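PDB 6HHE: odorant binding protein OBP69a from Ceratitis capitata, which probably binds small hydrophobic odorants and is likely to carry them through the fluid around olfactory neurons. Local coordinates for residues K13-C18 with K45-C50; G36-N41 with L102-Y107; I55-A60 with V64-L69; T86-Q91 with I108-V113. One frame throughout, in Å; residues are numbered along the deposited sequence.

Contact 1 (K13-C18 with K45-C50); sequences KLTNLC and KCFIHC
Different rotamers bring Cys18 and Cys50 together: SG of Cys50 stands opposite its own backbone N (chi1 -176°), whereas SG of Cys18 lies beside the backbone N and opposite the carbonyl carbon. Both sulfurs then point into the gap between helix 10-22 and helix 42-55 and close a disulfide, Cys18 SG to Cys50 SG at 2.1 Å, with a left-handed chi3 of -83°. The two helical segments run obliquely antiparallel, at 137°, and their axes approach to 9.8 Å. The backbones are nearest at the bridge, Cys18 CA to Cys50 CA 5.8 Å.

The Phe47 ring fills the adjoining space. Its CE1 packs against the CB of Cys18 at 3.7 Å, an oblique approach, while the backbone O of Thr15 lies in the ring plane, 3.9 Å from Phe47 CE1. The CG2 methyl of Thr15 touches the far end of the ring, 4.2 Å from Phe47 CZ, and the Thr15 hydroxyl is bonded to Ala11 O.

Around this buried junction, Phe29 of helix 26-35 meets Phe47 edge-to-face, Ile48 turns to helix 96-110, and the Cys46-Cys97 disulfide ties that same helix to helix 42-55.

Contact 2 (G36-N41 with L102-Y107); sequences GKMPNN and LTTECY
A single side chain, the thioether end of Met38, carries this contact: CE, with SD just behind it, is what 36-41 presents to the helical segment 102-107. The contact belongs to the disulfide-braced, all-helical fold of insect odorant-binding proteins, where the extended linker between helix 26-35 and helix 42-55 is laid against helix 96-110. The linker leaves helix 26-35 at Gly36, which has positive phi, and bends again at Asn40, the centre of an inverse gamma turn held by a weak bond from Asn41 N to Pro39 O.

Between Gly36 and Asn40, Met38 points inward. Its chain is stretched as far as SD and then bends (chi3 -70°), which swings CE onto the helix surface. The methyl lands on the aliphatic part of Glu105, so the methylene of an acidic residue serves here as an apolar surface, and the two side chains pass at a slant. Thr104 takes part through CG2, 4.1 Å from Met38 CE, while its hydroxyl bonds back to Ala100 O one helical turn earlier.

Ile48 of helix 42-55 and Phe119 of helix 112-121 each pack on both Met38 and Thr104, which makes the methionine part of a wider apolar cluster. The closest approach is Met38 CE to Glu105 CG at 3.6 Å, and the same CE lies 4.1 Å from Glu105 N.

Contact 3 (I55-A60 with V64-L69); sequences IGLIDA and VHLDNL
Leu57 is the main bump of this contact, and the turn 65-69 supplies the hollow that receives it. Its CD2 methyl settles into the bend, 3.7 Å from the backbone O of His65 and 3.9 Å from CG of Leu69, whose side chain crosses it at about a right angle. The other methyl, Leu57 CD1, faces CD1 of Leu66 at 4.1 Å. A second, smaller fit lies beside it, where Ile58 CD1 rests on Val64 CG2 at 3.9 Å.

Two hydrogen bonds frame the apolar fit. Here the connection from helix 42-55, which ends in a Schellman motif at Gly56, to helix 69-72 doubles back like a hairpin. Ile58 and Val64 form a single beta bridge, in which His65 N gives a nearly straight bond to Leu57 O (2.7 Å). The same oxygen receives a CA-H...O contact from Val64 CA at 3.3 Å. At the outer end, Asp59 CG occupies the crowded position between the backbone N and the carbonyl carbon (chi1 66°), and this turns the carboxylate toward the imidazole. His65 NE2 then donates to Asp59 OD2 at 2.8 Å; the oxygen lies in the ring plane but is met 51° out of the carboxylate plane.

A leucine in place of His65 would probably leave Asp59 OD2 without its donor and the carboxylate held mainly through OD1. That second oxygen accepts from Ile63 N, so the carboxylate holds the returning chain at two points. The neighbouring carboxylate may also favour a protonated, positively charged His65, adding an ionic component to the bond.

Contact 4 (T86-Q91 with I108-V113); sequences TTCGTQ and IKTNPV
This is a small, partly buried contact between two helix ends, the C-terminal turn of helix 78-88 and that of helix 96-110, beside the Cys88-Cys106 disulfide. Thr87 and Thr110 reach toward each other tip to tip and meet chiefly by van der Waals contact. CG2 of Thr87 lies 3.6 Å from OG1 of Thr110, and the CG2 methyls of the two threonines are 4.1 Å apart. Thr110 OG1 also touches the disulfide sulfur, Cys88 SG, at 3.4 Å.

The torsion of Thr110 (chi1 -60°) sets OG1 beside its own backbone N, from where it bonds to Cys106 O one turn back. Thr87 OG1 is likewise engaged within its own helix, by Glu83 O. Replacing Thr110 with an alanine would probably open a gap beside Thr87 CG2 and Cys88 SG and leave Cys106 O without its side-chain partner.

Past the junction the backbone turns sharply in both segments. Gly89, with positive phi, starts a bend across which Gln91 NE2 bonds to Cys88 O (2.9 Å). Asn111 is the N-cap of helix 112-121: its OD1 accepts from Ile114 N, and its ND2 bonds to a 2-(2-methoxyethoxy)ethanol, probably from the crystallisation liquor, in a pocket also lined by Ile80, Glu83 and Ile114. Both threonine hydroxyls are committed to their own helices, so van der Waals contacts and the nearby disulfide join the two helix ends, next to a ligand pocket.

Along the chain, contacts 1 and 2 interlock, as do contacts 2 and 4, while contact 3 lies wholly between the two segments of contact 2. Contacts 2 and 4 share helix 96-110 and have centres about 10 Å apart; contacts 1 and 4 are the most distant, about 19 Å between centres and on opposite sides of the chain's centre. Neighbouring contacts touch through Ile48 and Met38 (1 and 2), Tyr107 and Val64 (2 and 3), and Val64 and Thr90 (3 and 4). The disulfides Cys18-Cys50, Cys46-Cys97 and Cys88-Cys106 give the interlocked pairing of classical insect odorant-binding proteins, fastening helices 10-22, 42-55, 78-88 and 96-110 into one compact bundle.

Contact 1 (K13-C18 with K45-C50)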
loop_
_atom_site.group_PDB
_atom_site.type_symbol
_atom_site.label_atom_id
_atom_site.label_comp_id
_atom_site.label_asym_id
_atom_site.label_seq_id
_atom_site.Cartn_x
_atom_site.Cartn_y
_atom_site.Cartn_z
ATOM N N LYS A 13 6.345 -4.259 -13.256
ATOM C CA LYS A 13 6.758 -5.635 -12.991
ATOM C C LYS A 13 6.236 -6.097 -11.642
ATOM O O LYS A 13 5.693 -7.201 -11.514
ATOM C CB LYS A 13 8.282 -5.754 -13.031
ATOM C CG LYS A 13 8.873 -5.596 -14.420
ATOM C CD LYS A 13 10.366 -5.893 -14.453
ATOM C CE LYS A 13 11.164 -4.920 -13.595
ATOM N NZ LYS A 13 12.631 -4.991 -13.885
ATOM N N LEU A 14 6.413 -5.262 -10.620
ATOM C CA LEU A 14 5.948 -5.589 -9.278
ATOM C C LEU A 14 4.430 -5.794 -9.255
ATOM O O LEU A 14 3.921 -6.771 -8.674
ATOM C CB LEU A 14 6.387 -4.468 -8.332
ATOM C CG LEU A 14 6.424 -4.690 -6.824
ATOM C CD1 LEU A 14 7.394 -3.709 -6.196
ATOM C CD2 LEU A 14 5.079 -4.460 -6.273
ATOM N N THR A 15 3.688 -4.863 -9.871
ATOM C CA THR A 15 2.227 -4.947 -9.898
ATOM C C THR A 15 1.772 -6.237 -10.552
ATOM O O THR A 15 0.853 -6.898 -10.050
ATOM C CB THR A 15 1.643 -3.743 -10.646
ATOM O OG1 THR A 15 1.974 -2.574 -9.920
ATOM C CG2 THR A 15 0.099 -3.824 -10.765
ATOM N N ASN A 16 2.385 -6.595 -11.678
ATOM C CA ASN A 16 2.051 -7.836 -12.373
ATOM C C ASN A 16 2.171 -9.028 -11.456
ATOM O O ASN A 16 1.259 -9.860 -11.395
ATOM C CB ASN A 16 2.967 -8.070 -13.578
ATOM C CG ASN A 16 2.883 -9.532 -14.112
ATOM O OD1 ASN A 16 1.846 -9.930 -14.653
ATOM N ND2 ASN A 16 3.978 -10.323 -13.967
ATOM N N LEU A 17 3.350 -9.201 -10.839
ATOM C CA LEU A 17 3.582 -10.330 -9.945
ATOM C C LEU A 17 2.514 -10.403 -8.872
ATOM O O LEU A 17 1.930 -11.467 -8.608
ATOM C CB LEU A 17 4.954 -10.224 -9.273
ATOM C CG LEU A 17 6.223 -10.529 -10.053
ATOM C CD1 LEU A 17 7.394 -10.374 -9.099
ATOM C CD2 LEU A 17 6.154 -11.903 -10.615
ATOM N N CYS A 18 2.225 -9.258 -8.259
ATOM C CA CYS A 18 1.297 -9.281 -7.135
ATOM C C CYS A 18 -0.137 -9.525 -7.592
ATOM O O CYS A 18 -0.893 -10.206 -6.891
ATOM C CB CYS A 18 1.403 -7.988 -6.337
ATOM S SG CYS A 18 2.911 -7.870 -5.302
ATOM N N LYS A 45 -6.864 -6.656 -0.195
ATOM C CA LYS A 45 -6.031 -6.550 0.997
ATOM C C LYS A 45 -4.713 -7.274 0.769
ATOM O O LYS A 45 -3.636 -6.767 1.121
ATOM C CB LYS A 45 -6.761 -7.162 2.211
ATOM C CG LYS A 45 -8.125 -6.554 2.496
ATOM C CD LYS A 45 -8.648 -7.076 3.841
ATOM C CE LYS A 45 -9.996 -6.502 4.008
ATOM N NZ LYS A 45 -10.619 -7.238 5.177
ATOM N N CYS A 46 -4.778 -8.455 0.180
ATOM C CA CYS A 46 -3.558 -9.225 -0.003
ATOM C C CYS A 46 -2.684 -8.665 -1.108
ATOM O O CYS A 46 -1.460 -8.782 -0.997
ATOM C CB CYS A 46 -3.879 -10.668 -0.271
ATOM S SG CYS A 46 -4.533 -11.515 1.194
ATOM N N PHE A 47 -3.265 -8.076 -2.150
ATOM C CA PHE A 47 -2.454 -7.335 -3.118
ATOM C C PHE A 47 -1.661 -6.243 -2.431
ATOM O O PHE A 47 -0.481 -6.045 -2.721
ATOM C CB PHE A 47 -3.353 -6.747 -4.206
ATOM C CG PHE A 47 -2.634 -5.841 -5.138
ATOM C CD1 PHE A 47 -1.906 -6.375 -6.189
ATOM C CD2 PHE A 47 -2.684 -4.466 -4.963
ATOM C CE1 PHE A 47 -1.196 -5.503 -7.035
ATOM C CE2 PHE A 47 -1.964 -3.580 -5.793
ATOM C CZ PHE A 47 -1.233 -4.129 -6.844
ATOM N N ILE A 48 -2.323 -5.447 -1.582
ATOM C CA ILE A 48 -1.634 -4.356 -0.902
ATOM C C ILE A 48 -0.523 -4.911 -0.023
ATOM O O ILE A 48 0.614 -4.417 -0.064
ATOM C CB ILE A 48 -2.646 -3.517 -0.091
ATOM C CG1 ILE A 48 -3.663 -2.905 -1.034
ATOM C CG2 ILE A 48 -1.899 -2.443 0.675
ATOM C CD1 ILE A 48 -4.761 -2.175 -0.341
ATOM N N HIS A 49 -0.790 -6.007 0.698
ATOM C CA HIS A 49 0.279 -6.634 1.463
ATOM C C HIS A 49 1.430 -7.074 0.567
ATOM O O HIS A 49 2.596 -6.868 0.914
ATOM C CB HIS A 49 -0.260 -7.826 2.246
ATOM C CG HIS A 49 0.794 -8.555 2.991
ATOM N ND1 HIS A 49 1.494 -9.608 2.439
ATOM C CD2 HIS A 49 1.323 -8.342 4.216
ATOM C CE1 HIS A 49 2.405 -10.022 3.306
ATOM N NE2 HIS A 49 2.306 -9.289 4.400
ATOM N N CYS A 50 1.111 -7.651 -0.590
ATOM C CA CYS A 50 2.118 -8.144 -1.542
ATOM C C CYS A 50 3.035 -7.018 -1.971
ATOM O O CYS A 50 4.266 -7.197 -2.015
ATOM C CB CYS A 50 1.373 -8.752 -2.736
ATOM S SG CYS A 50 2.522 -9.537 -4.003
#

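Contact 2 (G36-N41 with L102-Y107)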
loop_
_atom_site.group_PDB
_atom_site.type_symbol
_atom_site.label_atom_id
_atom_site.label_comp_id
_atom_site.label_asym_id
_atom_site.label_seq_id
_atom_site.Cartn_x
_atom_site.Cartn_y
_atom_site.Cartn_z
ATOM N N GLY A 36 -13.715 6.172 -4.171
ATOM C CA GLY A 36 -12.922 6.741 -3.108
ATOM C C GLY A 36 -12.851 5.921 -1.845
ATOM O O GLY A 36 -12.294 6.393 -0.842
ATOM N N LYS A 37 -13.382 4.690 -1.868
ATOM C CA LYS A 37 -13.453 3.812 -0.700
ATOM C C LYS A 37 -12.892 2.478 -1.171
ATOM O O LYS A 37 -13.457 1.860 -2.075
ATOM C CB LYS A 37 -14.878 3.675 -0.182
ATOM C CG LYS A 37 -15.053 2.735 0.994
ATOM C CD LYS A 37 -16.512 2.801 1.448
ATOM C CE LYS A 37 -16.745 2.146 2.782
ATOM N NZ LYS A 37 -16.374 0.762 2.741
ATOM N N MET A 38 -11.758 2.059 -0.619
ATOM C CA MET A 38 -11.261 0.706 -0.996
ATOM C C MET A 38 -12.261 -0.361 -0.577
ATOM O O MET A 38 -12.674 -0.403 0.599
ATOM C CB MET A 38 -9.947 0.309 -0.343
ATOM C CG MET A 38 -8.804 1.243 -0.627
ATOM S SD MET A 38 -7.261 0.460 -0.149
ATOM C CE MET A 38 -7.381 0.443 1.596
ATOM N N PRO A 39 -12.670 -1.235 -1.477
ATOM C CA PRO A 39 -13.610 -2.280 -1.075
ATOM C C PRO A 39 -12.925 -3.299 -0.171
ATOM O O PRO A 39 -11.728 -3.632 -0.324
ATOM C CB PRO A 39 -14.063 -2.871 -2.414
ATOM C CG PRO A 39 -12.883 -2.651 -3.331
ATOM C CD PRO A 39 -12.387 -1.271 -2.922
ATOM N N ASN A 40 -13.693 -3.811 0.799
ATOM C CA ASN A 40 -13.176 -4.764 1.783
ATOM C C ASN A 40 -13.145 -6.179 1.221
ATOM O O ASN A 40 -13.870 -7.070 1.656
ATOM C CB ASN A 40 -14.043 -4.723 3.035
ATOM C CG ASN A 40 -13.577 -3.674 4.000
ATOM O OD1 ASN A 40 -13.902 -2.508 3.851
ATOM N ND2 ASN A 40 -12.793 -4.084 4.990
ATOM N N ASN A 41 -12.377 -6.360 0.160
ATOM C CA ASN A 41 -12.265 -7.657 -0.482
ATOM C C ASN A 41 -10.891 -8.189 -0.141
ATOM O O ASN A 41 -9.861 -7.458 -0.242
ATOM C CB ASN A 41 -12.466 -7.549 -1.996
ATOM C CG ASN A 41 -13.906 -7.208 -2.383
ATOM O OD1 ASN A 41 -14.284 -6.036 -2.544
ATOM N ND2 ASN A 41 -14.707 -8.246 -2.564
ATOM N N LEU A 102 -5.571 -1.968 6.695
ATOM C CA LEU A 102 -5.862 -0.941 7.705
ATOM C C LEU A 102 -4.818 0.170 7.681
ATOM O O LEU A 102 -5.162 1.355 7.830
ATOM C CB LEU A 102 -5.920 -1.589 9.086
ATOM C CG LEU A 102 -7.079 -2.561 9.277
ATOM C CD1 LEU A 102 -6.817 -3.321 10.573
ATOM C CD2 LEU A 102 -8.401 -1.820 9.295
ATOM N N THR A 103 -3.533 -0.196 7.519
ATOM C CA THR A 103 -2.491 0.819 7.477
ATOM C C THR A 103 -2.670 1.688 6.245
ATOM O O THR A 103 -2.555 2.919 6.328
ATOM C CB THR A 103 -1.108 0.163 7.519
ATOM O OG1 THR A 103 -1.030 -0.637 8.723
ATOM C CG2 THR A 103 -0.002 1.208 7.567
ATOM N N THR A 104 -3.045 1.082 5.105
ATOM C CA THR A 104 -3.221 1.864 3.882
ATOM C C THR A 104 -4.463 2.748 3.965
ATOM O O THR A 104 -4.436 3.870 3.426
ATOM C CB THR A 104 -3.272 0.931 2.669
ATOM O OG1 THR A 104 -2.009 0.283 2.545
ATOM C CG2 THR A 104 -3.534 1.718 1.403
ATOM N N GLU A 105 -5.498 2.288 4.678
ATOM C CA GLU A 105 -6.644 3.159 4.925
ATOM C C GLU A 105 -6.199 4.401 5.664
ATOM O O GLU A 105 -6.654 5.523 5.349
ATOM C CB GLU A 105 -7.722 2.434 5.726
ATOM C CG GLU A 105 -8.538 1.520 4.868
ATOM C CD GLU A 105 -9.680 0.899 5.624
ATOM O OE1 GLU A 105 -9.442 0.364 6.730
ATOM O OE2 GLU A 105 -10.816 0.971 5.117
ATOM N N CYS A 106 -5.305 4.240 6.650
ATOM C CA CYS A 106 -4.770 5.395 7.365
ATOM C C CYS A 106 -3.952 6.289 6.420
ATOM O O CYS A 106 -4.087 7.527 6.439
ATOM C CB CYS A 106 -3.963 4.905 8.548
ATOM S SG CYS A 106 -3.253 6.294 9.499
ATOM N N TYR A 107 -3.114 5.695 5.567
ATOM C CA TYR A 107 -2.353 6.500 4.597
ATOM C C TYR A 107 -3.259 7.325 3.705
ATOM O O TYR A 107 -2.946 8.487 3.415
ATOM C CB TYR A 107 -1.497 5.601 3.713
ATOM C CG TYR A 107 -0.374 4.856 4.366
ATOM C CD1 TYR A 107 0.197 5.238 5.597
ATOM C CD2 TYR A 107 0.167 3.774 3.694
ATOM C CE1 TYR A 107 1.280 4.527 6.112
ATOM C CE2 TYR A 107 1.236 3.021 4.235
ATOM C CZ TYR A 107 1.786 3.433 5.420
ATOM O OH TYR A 107 2.831 2.652 5.878
#

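Contact 3 (I55-A60 with V64-L69)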
loop_
_atom_site.group_PDB
_atom_site.type_symbol
_atom_site.label_atom_id
_atom_site.label_comp_id
_atom_site.label_asym_id
_atom_site.label_seq_id
_atom_site.Cartn_x
_atom_site.Cartn_y
_atom_site.Cartn_z
ATOM N N ILE A 55 8.457 -4.412 -1.652
ATOM C CA ILE A 55 9.296 -3.234 -1.447
ATOM C C ILE A 55 10.081 -3.315 -0.151
ATOM O O ILE A 55 11.009 -2.523 0.059
ATOM C CB ILE A 55 8.425 -1.972 -1.497
ATOM C CG1 ILE A 55 7.683 -1.905 -2.822
ATOM C CG2 ILE A 55 9.278 -0.688 -1.358
ATOM C CD1 ILE A 55 6.710 -0.833 -2.897
ATOM N N GLY A 56 9.784 -4.267 0.704
ATOM C CA GLY A 56 10.452 -4.376 1.976
ATOM C C GLY A 56 9.879 -3.571 3.116
ATOM O O GLY A 56 10.590 -3.345 4.100
ATOM N N LEU A 57 8.613 -3.153 3.039
ATOM C CA LEU A 57 8.031 -2.233 4.017
ATOM C C LEU A 57 7.217 -2.902 5.121
ATOM O O LEU A 57 6.710 -2.193 6.006
ATOM C CB LEU A 57 7.160 -1.199 3.302
ATOM C CG LEU A 57 7.957 -0.489 2.221
ATOM C CD1 LEU A 57 7.070 0.427 1.489
ATOM C CD2 LEU A 57 9.111 0.308 2.854
ATOM N N ILE A 58 7.052 -4.221 5.085
ATOM C CA ILE A 58 6.354 -4.902 6.162
ATOM C C ILE A 58 7.079 -6.215 6.416
ATOM O O ILE A 58 7.467 -6.921 5.477
ATOM C CB ILE A 58 4.858 -5.085 5.817
ATOM C CG1 ILE A 58 4.064 -5.526 7.054
ATOM C CG2 ILE A 58 4.699 -6.046 4.654
ATOM C CD1 ILE A 58 2.533 -5.564 6.875
ATOM N N ASP A 59 7.292 -6.528 7.686
ATOM C CA ASP A 59 8.164 -7.640 8.044
ATOM C C ASP A 59 7.340 -8.881 8.367
ATOM O O ASP A 59 6.110 -8.873 8.317
ATOM C CB ASP A 59 9.086 -7.251 9.203
ATOM C CG ASP A 59 8.350 -6.997 10.510
ATOM O OD1 ASP A 59 7.224 -7.483 10.708
ATOM O OD2 ASP A 59 8.926 -6.303 11.372
ATOM N N ALA A 60 8.036 -9.964 8.729
ATOM C CA ALA A 60 7.349 -11.222 8.999
ATOM C C ALA A 60 6.444 -11.148 10.218
ATOM O O ALA A 60 5.564 -11.998 10.370
ATOM C CB ALA A 60 8.362 -12.354 9.183
ATOM N N VAL A 64 4.964 -2.599 10.065
ATOM C CA VAL A 64 5.277 -1.773 8.908
ATOM C C VAL A 64 6.467 -0.878 9.214
ATOM O O VAL A 64 6.529 -0.263 10.279
ATOM C CB VAL A 64 4.042 -0.953 8.533
ATOM C CG1 VAL A 64 4.333 -0.027 7.362
ATOM C CG2 VAL A 64 2.871 -1.916 8.252
ATOM N N HIS A 65 7.369 -0.751 8.249
ATOM C CA HIS A 65 8.576 0.077 8.394
ATOM C C HIS A 65 8.679 1.032 7.227
ATOM O O HIS A 65 9.608 0.980 6.432
ATOM C CB HIS A 65 9.817 -0.798 8.484
ATOM C CG HIS A 65 9.726 -1.856 9.531
ATOM N ND1 HIS A 65 9.786 -1.571 10.879
ATOM C CD2 HIS A 65 9.561 -3.194 9.435
ATOM C CE1 HIS A 65 9.675 -2.692 11.569
ATOM N NE2 HIS A 65 9.533 -3.692 10.717
ATOM N N LEU A 66 7.696 1.921 7.108
ATOM C CA LEU A 66 7.724 2.890 6.025
ATOM C C LEU A 66 8.934 3.810 6.144
ATOM O O LEU A 66 9.413 4.349 5.138
ATOM C CB LEU A 66 6.413 3.673 6.059
ATOM C CG LEU A 66 6.120 4.462 4.800
ATOM C CD1 LEU A 66 5.671 3.514 3.708
ATOM C CD2 LEU A 66 5.023 5.442 5.052
ATOM N N ASP A 67 9.437 4.012 7.365
ATOM C CA ASP A 67 10.588 4.876 7.531
ATOM C C ASP A 67 11.816 4.366 6.786
ATOM O O ASP A 67 12.750 5.142 6.583
ATOM C CB ASP A 67 10.840 5.075 9.017
ATOM C CG ASP A 67 11.008 3.780 9.791
ATOM O OD1 ASP A 67 10.362 2.745 9.519
ATOM O OD2 ASP A 67 11.788 3.805 10.760
ATOM N N ASN A 68 11.800 3.116 6.318
ATOM C CA ASN A 68 12.903 2.596 5.509
ATOM C C ASN A 68 13.093 3.425 4.252
ATOM O O ASN A 68 14.225 3.639 3.801
ATOM C CB ASN A 68 12.634 1.142 5.139
ATOM C CG ASN A 68 12.905 0.207 6.281
ATOM O OD1 ASN A 68 13.332 0.638 7.351
ATOM N ND2 ASN A 68 12.645 -1.080 6.073
ATOM N N LEU A 69 11.997 3.929 3.692
ATOM C CA LEU A 69 12.080 4.753 2.490
ATOM C C LEU A 69 12.925 6.003 2.693
ATOM O O LEU A 69 13.346 6.613 1.701
ATOM C CB LEU A 69 10.675 5.158 2.053
ATOM C CG LEU A 69 9.802 3.974 1.598
ATOM C CD1 LEU A 69 8.449 4.386 1.162
ATOM C CD2 LEU A 69 10.549 3.281 0.465
#

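Contact 4 (T86-Q91 with I108-V113)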
loop_
_atom_site.group_PDB
_atom_site.type_symbol
_atom_site.label_atom_id
_atom_site.label_comp_id
_atom_site.label_asym_id
_atom_site.label_seq_id
_atom_site.Cartn_x
_atom_site.Cartn_y
_atom_site.Cartn_z
ATOM N N THR A 86 4.746 8.579 10.880
ATOM C CA THR A 86 4.461 8.990 12.264
ATOM C C THR A 86 2.966 8.989 12.529
ATOM O O THR A 86 2.537 8.642 13.646
ATOM C CB THR A 86 5.066 10.365 12.550
ATOM O OG1 THR A 86 4.466 11.364 11.726
ATOM C CG2 THR A 86 6.554 10.363 12.370
ATOM N N THR A 87 2.145 9.342 11.520
ATOM C CA THR A 87 0.701 9.402 11.758
ATOM C C THR A 87 0.103 8.015 11.841
ATOM O O THR A 87 -0.818 7.781 12.639
ATOM C CB THR A 87 0.023 10.198 10.652
ATOM O OG1 THR A 87 0.613 11.511 10.575
ATOM C CG2 THR A 87 -1.468 10.312 10.905
ATOM N N CYS A 88 0.570 7.097 11.002
ATOM C CA CYS A 88 -0.107 5.837 10.763
ATOM C C CYS A 88 0.612 4.651 11.370
ATOM O O CYS A 88 -0.057 3.719 11.828
ATOM C CB CYS A 88 -0.285 5.605 9.262
ATOM S SG CYS A 88 -1.379 6.846 8.577
ATOM N N GLY A 89 1.942 4.664 11.377
ATOM C CA GLY A 89 2.685 3.536 11.932
ATOM C C GLY A 89 2.168 2.220 11.393
ATOM O O GLY A 89 1.982 2.051 10.183
ATOM N N THR A 90 1.990 1.250 12.280
ATOM C CA THR A 90 1.367 -0.019 11.939
ATOM C C THR A 90 -0.053 -0.004 12.492
ATOM O O THR A 90 -0.259 0.201 13.696
ATOM C CB THR A 90 2.158 -1.198 12.514
ATOM O OG1 THR A 90 3.500 -1.149 12.054
ATOM C CG2 THR A 90 1.522 -2.500 12.065
ATOM N N GLN A 91 -1.043 -0.165 11.615
ATOM C CA GLN A 91 -2.425 -0.327 12.039
ATOM C C GLN A 91 -2.691 -1.826 12.013
ATOM O O GLN A 91 -2.982 -2.399 10.959
ATOM C CB GLN A 91 -3.397 0.426 11.135
ATOM C CG GLN A 91 -3.226 1.957 11.135
ATOM C CD GLN A 91 -3.580 2.565 12.459
ATOM O OE1 GLN A 91 -4.656 2.316 12.989
ATOM N NE2 GLN A 91 -2.680 3.382 13.004
ATOM N N ILE A 108 -4.382 6.750 3.263
ATOM C CA ILE A 108 -5.286 7.435 2.338
ATOM C C ILE A 108 -5.929 8.624 3.028
ATOM O O ILE A 108 -6.089 9.701 2.417
ATOM C CB ILE A 108 -6.319 6.419 1.859
ATOM C CG1 ILE A 108 -5.704 5.462 0.831
ATOM C CG2 ILE A 108 -7.562 7.152 1.259
ATOM C CD1 ILE A 108 -6.538 4.181 0.597
ATOM N N LYS A 109 -6.272 8.461 4.319
ATOM C CA LYS A 109 -6.825 9.578 5.098
ATOM C C LYS A 109 -5.786 10.665 5.324
ATOM O O LYS A 109 -6.124 11.867 5.322
ATOM C CB LYS A 109 -7.345 9.104 6.465
ATOM C CG LYS A 109 -8.633 8.304 6.394
ATOM C CD LYS A 109 -9.133 7.938 7.784
ATOM C CE LYS A 109 -10.370 7.057 7.695
ATOM N NZ LYS A 109 -10.088 5.831 6.894
ATOM N N THR A 110 -4.502 10.284 5.461
ATOM C CA THR A 110 -3.432 11.208 5.837
ATOM C C THR A 110 -2.907 11.997 4.657
ATOM O O THR A 110 -2.700 13.213 4.773
ATOM C CB THR A 110 -2.312 10.419 6.507
ATOM O OG1 THR A 110 -2.890 9.787 7.667
ATOM C CG2 THR A 110 -1.137 11.313 6.925
ATOM N N ASN A 111 -2.685 11.345 3.516
ATOM C CA ASN A 111 -2.206 12.026 2.323
ATOM C C ASN A 111 -2.942 11.511 1.099
ATOM O O ASN A 111 -2.432 10.662 0.353
ATOM C CB ASN A 111 -0.691 11.844 2.152
ATOM C CG ASN A 111 -0.123 12.883 1.230
ATOM O OD1 ASN A 111 -0.777 13.302 0.262
ATOM N ND2 ASN A 111 1.117 13.295 1.513
ATOM N N PRO A 112 -4.149 11.990 0.859
ATOM C CA PRO A 112 -4.911 11.488 -0.271
ATOM C C PRO A 112 -4.298 11.771 -1.616
ATOM O O PRO A 112 -4.499 10.986 -2.545
ATOM C CB PRO A 112 -6.284 12.179 -0.116
ATOM C CG PRO A 112 -6.081 13.272 0.799
ATOM C CD PRO A 112 -4.915 12.891 1.720
ATOM N N VAL A 113 -3.591 12.893 -1.781
ATOM C CA VAL A 113 -2.977 13.181 -3.067
ATOM C C VAL A 113 -2.005 12.087 -3.418
ATOM O O VAL A 113 -2.065 11.494 -4.495
ATOM C CB VAL A 113 -2.280 14.545 -3.031
ATOM C CG1 VAL A 113 -1.371 14.728 -4.225
ATOM C CG2 VAL A 113 -3.402 15.650 -3.063
#